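Local coordinates for Iron(3+)-hydroxamate-binding protein FhuD (Bacillus subtilis subsp. subtilis, PDB 3G9Q) that binds iron(3+)-hydroxamate complexes such as ferrichrome and hands them to the membrane permease of the FhuCBGD ABC transporter, at residues A[196-200]-A[201-205]; A[36-39]-A[40-44]. One frame throughout, in Å; residues are numbered along the deposited sequence.

Interaction 1 of 2, residues A[196-200]-A[201-205]; sequences TSISL and EKLPD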
ATOM      1  N   THR A 196     -13.960  -6.841   7.042  1.00 56.46           N
ATOM      2  CA  THR A 196     -15.310  -7.016   7.583  1.00 52.83           C
ATOM      3  C   THR A 196     -15.901  -5.649   7.867  1.00 54.99           C
ATOM      4  O   THR A 196     -15.286  -4.826   8.557  1.00 47.59           O
ATOM      5  CB  THR A 196     -15.317  -7.790   8.941  1.00 62.96           C
ATOM      6  OG1 THR A 196     -14.663  -9.057   8.796  1.00 71.82           O
ATOM      7  CG2 THR A 196     -16.744  -8.024   9.424  1.00 58.25           C
ATOM      8  N   SER A 197     -17.090  -5.400   7.332  1.00 55.66           N
ATOM      9  CA  SER A 197     -17.761  -4.132   7.577  1.00 51.94           C
ATOM     10  C   SER A 197     -18.646  -4.372   8.788  1.00 48.72           C
ATOM     11  O   SER A 197     -19.483  -5.273   8.777  1.00 47.05           O
ATOM     12  CB  SER A 197     -18.607  -3.719   6.375  1.00 41.37           C
ATOM     13  OG  SER A 197     -19.176  -2.438   6.612  1.00 55.12           O
ATOM     14  N   ILE A 198     -18.445  -3.581   9.837  1.00 55.03           N
ATOM     15  CA  ILE A 198     -19.222  -3.731  11.061  1.00 56.72           C
ATOM     16  C   ILE A 198     -19.967  -2.458  11.436  1.00 57.15           C
ATOM     17  O   ILE A 198     -19.773  -1.403  10.827  1.00 60.16           O
ATOM     18  CB  ILE A 198     -18.324  -4.154  12.265  1.00 56.90           C
ATOM     19  CG1 ILE A 198     -17.604  -2.938  12.872  1.00 73.17           C
ATOM     20  CG2 ILE A 198     -17.331  -5.200  11.822  1.00 57.91           C
ATOM     21  CD1 ILE A 198     -16.995  -3.173  14.254  1.00 81.21           C
ATOM     22  N   SER A 199     -20.832  -2.574  12.439  1.00 63.14           N
ATOM     23  CA  SER A 199     -21.606  -1.440  12.931  1.00 64.16           C
ATOM     24  C   SER A 199     -20.813  -0.770  14.057  1.00 61.77           C
ATOM     25  O   SER A 199     -19.918  -1.385  14.646  1.00 59.60           O
ATOM     26  CB  SER A 199     -22.954  -1.921  13.468  1.00 51.10           C
ATOM     27  OG  SER A 199     -22.771  -2.763  14.592  1.00 59.63           O
ATOM     28  N   LEU A 200     -21.152   0.481  14.356  1.00 52.09           N
ATOM     29  CA  LEU A 200     -20.486   1.249  15.409  1.00 49.60           C
ATOM     30  C   LEU A 200     -20.686   0.619  16.780  1.00 55.65           C
ATOM     31  O   LEU A 200     -19.997   0.963  17.743  1.00 54.81           O
ATOM     32  CB  LEU A 200     -21.027   2.677  15.443  1.00 42.43           C
ATOM     33  CG  LEU A 200     -20.357   3.630  16.427  1.00 42.90           C
ATOM     34  CD1 LEU A 200     -18.879   3.728  16.108  1.00 46.06           C
ATOM     35  CD2 LEU A 200     -21.006   4.996  16.342  1.00 43.15           C
ATOM     36  N   GLU A 201     -21.641  -0.300  16.862  1.00 57.72           N
ATOM     37  CA  GLU A 201     -21.951  -0.981  18.112  1.00 62.23           C
ATOM     38  C   GLU A 201     -20.962  -2.087  18.446  1.00 59.80           C
ATOM     39  O   GLU A 201     -20.616  -2.296  19.609  1.00 45.29           O
ATOM     40  CB  GLU A 201     -23.366  -1.575  18.050  1.00 73.20           C
ATOM     41  CG  GLU A 201     -24.472  -0.618  18.508  1.00 84.47           C
ATOM     42  CD  GLU A 201     -24.788   0.475  17.495  1.00 92.73           C
ATOM     43  OE1 GLU A 201     -25.418   1.492  17.893  1.00 85.69           O
ATOM     44  OE2 GLU A 201     -24.420   0.308  16.304  1.00 91.02           O
ATOM     45  N   LYS A 202     -20.519  -2.797  17.416  1.00 55.31           N
ATOM     46  CA  LYS A 202     -19.592  -3.901  17.595  1.00 60.95           C
ATOM     47  C   LYS A 202     -18.126  -3.477  17.612  1.00 63.08           C
ATOM     48  O   LYS A 202     -17.221  -4.316  17.622  1.00 63.36           O
ATOM     49  CB  LYS A 202     -19.824  -4.941  16.505  1.00 62.25           C
ATOM     50  CG  LYS A 202     -20.960  -5.885  16.819  1.00 67.08           C
ATOM     51  CD  LYS A 202     -21.163  -6.890  15.699  1.00 80.74           C
ATOM     52  CE  LYS A 202     -21.912  -6.270  14.521  1.00 90.17           C
ATOM     53  NZ  LYS A 202     -23.312  -5.877  14.909  1.00 92.31           N
ATOM     54  N   LEU A 203     -17.903  -2.166  17.624  1.00 56.49           N
ATOM     55  CA  LEU A 203     -16.561  -1.615  17.642  1.00 44.45           C
ATOM     56  C   LEU A 203     -15.765  -2.102  18.860  1.00 43.16           C
ATOM     57  O   LEU A 203     -14.645  -2.583  18.717  1.00 42.22           O
ATOM     58  CB  LEU A 203     -16.630  -0.088  17.614  1.00 39.22           C
ATOM     59  CG  LEU A 203     -15.441   0.612  16.966  1.00 45.78           C
ATOM     60  CD1 LEU A 203     -15.323   0.145  15.529  1.00 54.59           C
ATOM     61  CD2 LEU A 203     -15.627   2.119  17.020  1.00 46.48           C
ATOM     62  N   PRO A 204     -16.329  -1.994  20.072  1.00 41.30           N
ATOM     63  CA  PRO A 204     -15.598  -2.453  21.258  1.00 46.39           C
ATOM     64  C   PRO A 204     -15.297  -3.947  21.217  1.00 45.45           C
ATOM     65  O   PRO A 204     -14.500  -4.440  22.005  1.00 51.97           O
ATOM     66  CB  PRO A 204     -16.545  -2.118  22.406  1.00 44.47           C
ATOM     67  CG  PRO A 204     -17.298  -0.939  21.887  1.00 50.03           C
ATOM     68  CD  PRO A 204     -17.582  -1.339  20.468  1.00 38.49           C
ATOM     69  N   ASP A 205     -15.940  -4.666  20.306  1.00 40.22           N
ATOM     70  CA  ASP A 205     -15.730  -6.100  20.202  1.00 39.92           C
ATOM     71  C   ASP A 205     -14.528  -6.447  19.338  1.00 47.19           C
ATOM     72  O   ASP A 205     -13.979  -7.547  19.428  1.00 48.23           O
ATOM     73  CB  ASP A 205     -16.985  -6.773  19.644  1.00 48.10           C
ATOM     74  CG  ASP A 205     -18.217  -6.496  20.485  1.00 58.78           C
ATOM     75  OD1 ASP A 205     -19.331  -6.882  20.056  1.00 70.55           O
ATOM     76  OD2 ASP A 205     -18.071  -5.891  21.575  1.00 60.50           O
TER
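A type I beta turn from Ser199 to Lys202 leads the chain out of strand 195-198, at the edge of its five-stranded mixed sheet, and into the short helix 203-206. Lys202 N closes the turn on Ser199 O at 3.2 Å, bent to 135° at the hydrogen, with the donor standing 59° out of the carbonyl plane. A second bond joins the side chains of the same two residues, Lys202 NZ meeting Ser199 OG at 3.2 Å. The lysine chain, bent at chi3 and chi4, folds back to the serine, whose OG stands between its own backbone N and carbonyl carbon (chi1 64°). With an alanine in place of Ser199 the hydroxyl is gone, which would probably leave the ammonium of Lys202 without this partner and its chain freer to swing. Three apolar side chains also meet here. Ile198 CD1 rests on the backbone of Lys202 and lies 3.9 Å from Leu203 CD1. Leu200 lies obliquely to Leu203, its CD1 3.7 Å from Leu203 CD2, and Ile230 of helix 229-232 touches both leucines. The chemistry is therefore divided: one backbone bond closes the turn and a lysine-hydroxyl bond at the surface spans it a second time, while apolar contacts join the end of the strand, by Ile198, to Leu203 beyond the turn.

Interaction 2 of 2, residues A[36-39]-A[40-44]; sequences VGAP and ENVFK
Pro39, with Ala38 before it and Val42 three residues after it, carries the contact where the chain leaves strand 35-37 and turns into the 3-10 segment 41-42. The carbonyl oxygen of Pro39 is the polar focus. Val42 N approaches it at 3.4 Å, a weak hydrogen bond with an angle of 129° at the hydrogen, and the ring of Phe43 turns its edge to the same oxygen, CD1 lying 3.4 Å from Pro39 O with the oxygen in the ring plane. Ala38 O also lies at this edge, 3.5 Å from Phe43 CE1, so two backbone oxygens face the aromatic C-H rim and not the ring's pi face. Beside the backbone bond, Val42 packs mainly by its CG2 methyl. That branch stands anti to the carbonyl carbon and beside the backbone N, which turns it back to the preceding residues: Ala38 CB lies 3.8 Å from Val42 CG2, and the proline ring crosses the valine with Pro39 CG 4.2 Å from the same methyl. Further along, Lys44 NZ forms a salt bridge with Glu40 OE2 at 2.7 Å, approaching from above the carboxylate plane, and links the two ends of residues 40-44. Tyr25 of helix 25-31 touches both Ala38 and Val42, while Asp22, in the loop between strand 17-19 and that helix, meets Pro39 and Asn41. Strand 35-37 itself runs parallel to strand 17-19 at the edge of the four-stranded sheet, and residues 40-44 carry the chain from it along the loop toward helix 64-68.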
ATOM      1  N   VAL A  36       8.403   8.148 -17.703  1.00 32.08           N
ATOM      2  CA  VAL A  36       8.091   9.433 -18.289  1.00 39.85           C
ATOM      3  C   VAL A  36       6.657   9.896 -18.091  1.00 44.86           C
ATOM      4  O   VAL A  36       6.344  11.059 -18.328  1.00 43.17           O
ATOM      5  CB  VAL A  36       8.484   9.406 -19.781  1.00 44.37           C
ATOM      6  CG1 VAL A  36       9.942   8.963 -19.902  1.00 22.61           C
ATOM      7  CG2 VAL A  36       7.586   8.449 -20.552  1.00 39.74           C
ATOM      8  N   GLY A  37       5.803   8.991 -17.620  1.00 51.14           N
ATOM      9  CA  GLY A  37       4.414   9.330 -17.363  1.00 46.28           C
ATOM     10  C   GLY A  37       3.779   8.442 -16.299  1.00 49.04           C
ATOM     11  O   GLY A  37       4.091   7.251 -16.192  1.00 43.25           O
ATOM     12  N   ALA A  38       2.884   9.025 -15.509  1.00 41.10           N
ATOM     13  CA  ALA A  38       2.188   8.296 -14.459  1.00 44.39           C
ATOM     14  C   ALA A  38       0.830   8.950 -14.211  1.00 49.30           C
ATOM     15  O   ALA A  38       0.652  10.136 -14.489  1.00 52.78           O
ATOM     16  CB  ALA A  38       3.011   8.305 -13.178  1.00 39.34           C
ATOM     17  N   PRO A  39      -0.158   8.175 -13.719  1.00 51.56           N
ATOM     18  CA  PRO A  39      -1.500   8.707 -13.438  1.00 47.52           C
ATOM     19  C   PRO A  39      -1.503   9.681 -12.244  1.00 59.89           C
ATOM     20  O   PRO A  39      -0.488   9.843 -11.558  1.00 70.00           O
ATOM     21  CB  PRO A  39      -2.326   7.443 -13.193  1.00 36.45           C
ATOM     22  CG  PRO A  39      -1.320   6.462 -12.709  1.00 46.88           C
ATOM     23  CD  PRO A  39      -0.140   6.706 -13.593  1.00 38.42           C
ATOM     24  N   GLU A  40      -2.640  10.320 -11.987  1.00 67.30           N
ATOM     25  CA  GLU A  40      -2.725  11.296 -10.898  1.00 74.73           C
ATOM     26  C   GLU A  40      -2.378  10.825  -9.495  1.00 71.21           C
ATOM     27  O   GLU A  40      -1.682  11.520  -8.753  1.00 68.18           O
ATOM     28  CB  GLU A  40      -4.108  11.955 -10.873  1.00 86.58           C
ATOM     29  CG  GLU A  40      -4.098  13.351 -11.494  1.00106.62           C
ATOM     30  CD  GLU A  40      -3.192  14.333 -10.745  1.00110.15           C
ATOM     31  OE1 GLU A  40      -2.725  15.309 -11.379  1.00110.59           O
ATOM     32  OE2 GLU A  40      -2.961  14.132  -9.526  1.00112.38           O
ATOM     33  N   ASN A  41      -2.871   9.658  -9.116  1.00 71.03           N
ATOM     34  CA  ASN A  41      -2.591   9.143  -7.783  1.00 63.00           C
ATOM     35  C   ASN A  41      -1.141   9.354  -7.387  1.00 53.36           C
ATOM     36  O   ASN A  41      -0.849   9.816  -6.289  1.00 56.34           O
ATOM     37  CB  ASN A  41      -2.929   7.662  -7.740  1.00 71.02           C
ATOM     38  CG  ASN A  41      -4.358   7.406  -8.109  1.00 79.28           C
ATOM     39  OD1 ASN A  41      -5.263   7.895  -7.431  1.00 85.23           O
ATOM     40  ND2 ASN A  41      -4.584   6.659  -9.196  1.00 74.43           N
ATOM     41  N   VAL A  42      -0.245   9.025  -8.305  1.00 47.24           N
ATOM     42  CA  VAL A  42       1.183   9.145  -8.078  1.00 50.24           C
ATOM     43  C   VAL A  42       1.593  10.517  -7.535  1.00 52.91           C
ATOM     44  O   VAL A  42       2.350  10.622  -6.565  1.00 48.40           O
ATOM     45  CB  VAL A  42       1.931   8.821  -9.385  1.00 50.28           C
ATOM     46  CG1 VAL A  42       3.429   8.951  -9.205  1.00 32.23           C
ATOM     47  CG2 VAL A  42       1.559   7.413  -9.826  1.00 48.15           C
ATOM     48  N   PHE A  43       1.069  11.570  -8.144  1.00 62.55           N
ATOM     49  CA  PHE A  43       1.388  12.928  -7.721  1.00 63.80           C
ATOM     50  C   PHE A  43       0.592  13.344  -6.492  1.00 68.45           C
ATOM     51  O   PHE A  43       0.474  14.531  -6.196  1.00 77.04           O
ATOM     52  CB  PHE A  43       1.125  13.902  -8.869  1.00 55.21           C
ATOM     53  CG  PHE A  43       1.872  13.562 -10.113  1.00 51.81           C
ATOM     54  CD1 PHE A  43       1.489  12.476 -10.891  1.00 47.02           C
ATOM     55  CD2 PHE A  43       3.001  14.281 -10.474  1.00 49.32           C
ATOM     56  CE1 PHE A  43       2.221  12.112 -12.005  1.00 44.03           C
ATOM     57  CE2 PHE A  43       3.742  13.925 -11.587  1.00 47.75           C
ATOM     58  CZ  PHE A  43       3.355  12.839 -12.354  1.00 48.07           C
ATOM     59  N   LYS A  44       0.036  12.369  -5.779  1.00 69.32           N
ATOM     60  CA  LYS A  44      -0.718  12.670  -4.570  1.00 70.84           C
ATOM     61  C   LYS A  44      -0.227  11.841  -3.396  1.00 66.81           C
ATOM     62  O   LYS A  44      -0.403  12.224  -2.238  1.00 61.73           O
ATOM     63  CB  LYS A  44      -2.213  12.424  -4.779  1.00 80.77           C
ATOM     64  CG  LYS A  44      -2.930  13.520  -5.546  1.00 78.11           C
ATOM     65  CD  LYS A  44      -4.435  13.347  -5.413  1.00 77.82           C
ATOM     66  CE  LYS A  44      -5.183  14.421  -6.185  1.00 87.47           C
ATOM     67  NZ  LYS A  44      -4.808  14.400  -7.636  1.00 76.12           N
TER

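How the interactions relate
Interactions 1 and 2 lie on opposite sides of the chain's centre, their own centres 35 Å apart and their nearest atoms about 22 Å apart, so neither touches the other. Each follows an edge strand of a different sheet: interaction 2 leaves the four-stranded parallel sheet, interaction 1 the five-stranded mixed one. This fits the two-lobed architecture of the solute-binding protein 8 family, in which the siderophore is generally held in the cleft between the lobes. Both are local contacts at the exit from a strand, with a type I turn leading to a short helix in interaction 1 and a 3-10 segment in interaction 2, where residues 40-44 lie in the loop that runs on to helix 64-68.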